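Local coordinates for protein apoptosis regulator Bcl-2 homolog (Fowlpox virus, PDB 5TZP) that inhibits apoptosis of the host cell by sequestering and inactivating several proapoptotic Bcl-2 proteins, among them BAK1 and BAX, at residues S43-V48 against G142-K147. Numbering follows the deposited sequence. Where two conformers were deposited one is given.
With SO4 (sulfate ion), chain J; EDO (1,2-ethanediol), chain H; EDO (1,2-ethanediol), chain F.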
# COMPACT_ATOMS: atom_id res chain seq x y z
N SER A 43 13.56 -10.23 0.45
CA SER A 43 14.20 -8.94 0.19
C SER A 43 14.10 -8.52 -1.28
O SER A 43 13.99 -7.33 -1.56
CB SER A 43 15.67 -8.99 0.63
OG SER A 43 15.78 -9.55 1.94
N ILE A 44 14.12 -9.46 -2.20
CA ILE A 44 14.00 -9.12 -3.61
C ILE A 44 12.64 -8.50 -3.86
O ILE A 44 12.54 -7.44 -4.48
CB ILE A 44 14.23 -10.34 -4.50
CG1 ILE A 44 15.74 -10.69 -4.45
CG2 ILE A 44 13.83 -10.11 -5.94
CD1 ILE A 44 16.07 -12.02 -5.23
N SER A 45 11.59 -9.11 -3.34
CA SER A 45 10.28 -8.53 -3.57
C SER A 45 10.08 -7.22 -2.80
O SER A 45 9.40 -6.33 -3.33
CB SER A 45 9.19 -9.52 -3.16
OG SER A 45 9.26 -10.72 -3.95
N TYR A 46 10.70 -7.10 -1.63
CA TYR A 46 10.68 -5.82 -0.90
C TYR A 46 11.26 -4.74 -1.77
O TYR A 46 10.68 -3.63 -1.85
CB TYR A 46 11.47 -5.97 0.41
CG TYR A 46 11.48 -4.71 1.23
CD1 TYR A 46 10.44 -4.40 2.08
CD2 TYR A 46 12.49 -3.78 1.07
CE1 TYR A 46 10.47 -3.24 2.86
CE2 TYR A 46 12.49 -2.57 1.80
CZ TYR A 46 11.49 -2.36 2.69
OH TYR A 46 11.40 -1.23 3.50
N ASP A 47 12.40 -4.97 -2.40
CA ASP A 47 13.01 -3.93 -3.22
C ASP A 47 12.14 -3.58 -4.40
O ASP A 47 12.06 -2.41 -4.79
CB ASP A 47 14.40 -4.37 -3.67
CG ASP A 47 15.50 -4.11 -2.63
OD1 ASP A 47 15.21 -3.38 -1.66
OD2 ASP A 47 16.65 -4.62 -2.91
N VAL A 48 11.43 -4.56 -4.96
CA VAL A 48 10.47 -4.24 -6.03
C VAL A 48 9.33 -3.36 -5.51
O VAL A 48 8.96 -2.36 -6.15
CB VAL A 48 9.92 -5.53 -6.69
CG1 VAL A 48 8.84 -5.16 -7.72
CG2 VAL A 48 11.01 -6.32 -7.38
N GLY A 142 4.66 -12.62 -6.54
CA GLY A 142 3.96 -12.17 -7.72
C GLY A 142 4.20 -10.71 -8.08
O GLY A 142 4.00 -10.34 -9.25
N ILE A 143 4.70 -9.92 -7.13
CA ILE A 143 5.00 -8.52 -7.39
C ILE A 143 6.20 -8.37 -8.31
O ILE A 143 6.44 -7.30 -8.87
CB ILE A 143 5.21 -7.74 -6.11
CG1 ILE A 143 4.84 -6.27 -6.33
CG2 ILE A 143 6.65 -7.86 -5.61
CD1 ILE A 143 4.86 -5.45 -4.99
N ARG A 144 7.02 -9.45 -8.47
CA ARG A 144 8.27 -9.34 -9.20
C ARG A 144 8.08 -9.02 -10.68
O ARG A 144 9.05 -8.66 -11.36
CB ARG A 144 9.15 -10.53 -8.96
CG ARG A 144 9.63 -10.66 -7.55
CD ARG A 144 10.35 -11.98 -7.37
NE ARG A 144 10.81 -12.14 -5.99
CZ ARG A 144 11.69 -13.03 -5.61
NH1 ARG A 144 12.24 -13.88 -6.49
NH2 ARG A 144 12.11 -13.16 -4.35
N ILE A 145 6.86 -9.15 -11.19
CA ILE A 145 6.60 -8.72 -12.56
C ILE A 145 6.82 -7.23 -12.76
O ILE A 145 6.92 -6.81 -13.92
CB ILE A 145 5.21 -9.17 -13.00
CG1 ILE A 145 4.08 -8.50 -12.23
CG2 ILE A 145 5.12 -10.72 -13.02
CD1 ILE A 145 2.73 -8.71 -12.85
N TYR A 146 6.89 -6.48 -11.66
CA TYR A 146 7.21 -5.06 -11.74
C TYR A 146 8.63 -4.74 -11.42
O TYR A 146 8.96 -3.54 -11.29
CB TYR A 146 6.30 -4.28 -10.80
CG TYR A 146 4.83 -4.41 -11.21
CD1 TYR A 146 4.46 -4.31 -12.59
CD2 TYR A 146 3.93 -4.80 -10.35
CE1 TYR A 146 3.10 -4.48 -12.97
CE2 TYR A 146 2.62 -4.93 -10.73
CZ TYR A 146 2.22 -4.77 -11.96
OH TYR A 146 0.85 -4.99 -12.17
N LYS A 147 9.53 -5.72 -11.39
CA LYS A 147 10.96 -5.41 -11.30
C LYS A 147 11.44 -4.72 -12.53
O LYS A 147 11.14 -5.12 -13.65
CB LYS A 147 11.72 -6.72 -11.07
CG LYS A 147 13.18 -6.53 -10.75
CD LYS A 147 13.82 -7.81 -10.25
CE LYS A 147 15.29 -7.82 -10.08
NZ LYS A 147 15.82 -6.60 -9.34
S SO4 J . 14.34 -16.16 -4.18
O1 SO4 J . 14.08 -14.97 -3.41
O2 SO4 J . 15.83 -16.33 -4.32
O3 SO4 J . 13.64 -17.21 -3.41
O4 SO4 J . 13.83 -16.15 -5.56
C1 EDO H . 14.83 -3.61 -8.39
O1 EDO H . 15.30 -3.94 -9.74
C2 EDO H . 13.38 -3.20 -8.19
O2 EDO H . 12.48 -2.88 -9.34
C1 EDO F . 19.02 -8.90 -6.57
O1 EDO F . 18.53 -7.94 -5.63
C2 EDO F . 18.21 -8.81 -7.86
O2 EDO F . 18.34 -7.59 -8.67
O HOH W 1 14.61 -6.60 -6.44
O HOH W 2 9.67 -2.02 -9.02
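The guanidinium of Arg144 has Ile44 CG2 over the centre of one face, 3.5 Å above its plane, while Ser45 OG and a sulfate, probably from the crystallisation liquor, lie at its edge. One face of the Tyr146 ring carries Ile145 CG1, over its centre. Arg144 NE donates to Ser45 OG at 2.9 Å, nearly straight (162°), with OG just 11° out of the guanidinium plane. NH1 and NH2 each donate to a different sulfate oxygen, and NH2 also forms a salt bridge with Asp42. Since Ser45 OG is hydrogen-bonded to Asp42 too, that carboxylate probably helps fix both serine and arginine. With its chain extended from CG to NE, the arginine side chain crosses that of Ile44 at about a right angle. In this helical Bcl-2 fold the contact joins the first turns of helix 43-68 to the C-terminal tail, where Ile143, in a 3-10 turn, and Tyr146 pack against Trp88 and Ile92 of helix 88-105; the Tyr146 ring also meets an aromatic side chain of the bound peptide edge-to-face. The two methyls of Val48 divide the tail between them: CG1 comes to 3.4 Å from Ile143 O, whereas CG2 meets Lys147 CB. One water donates to Val48 O and Tyr146 O.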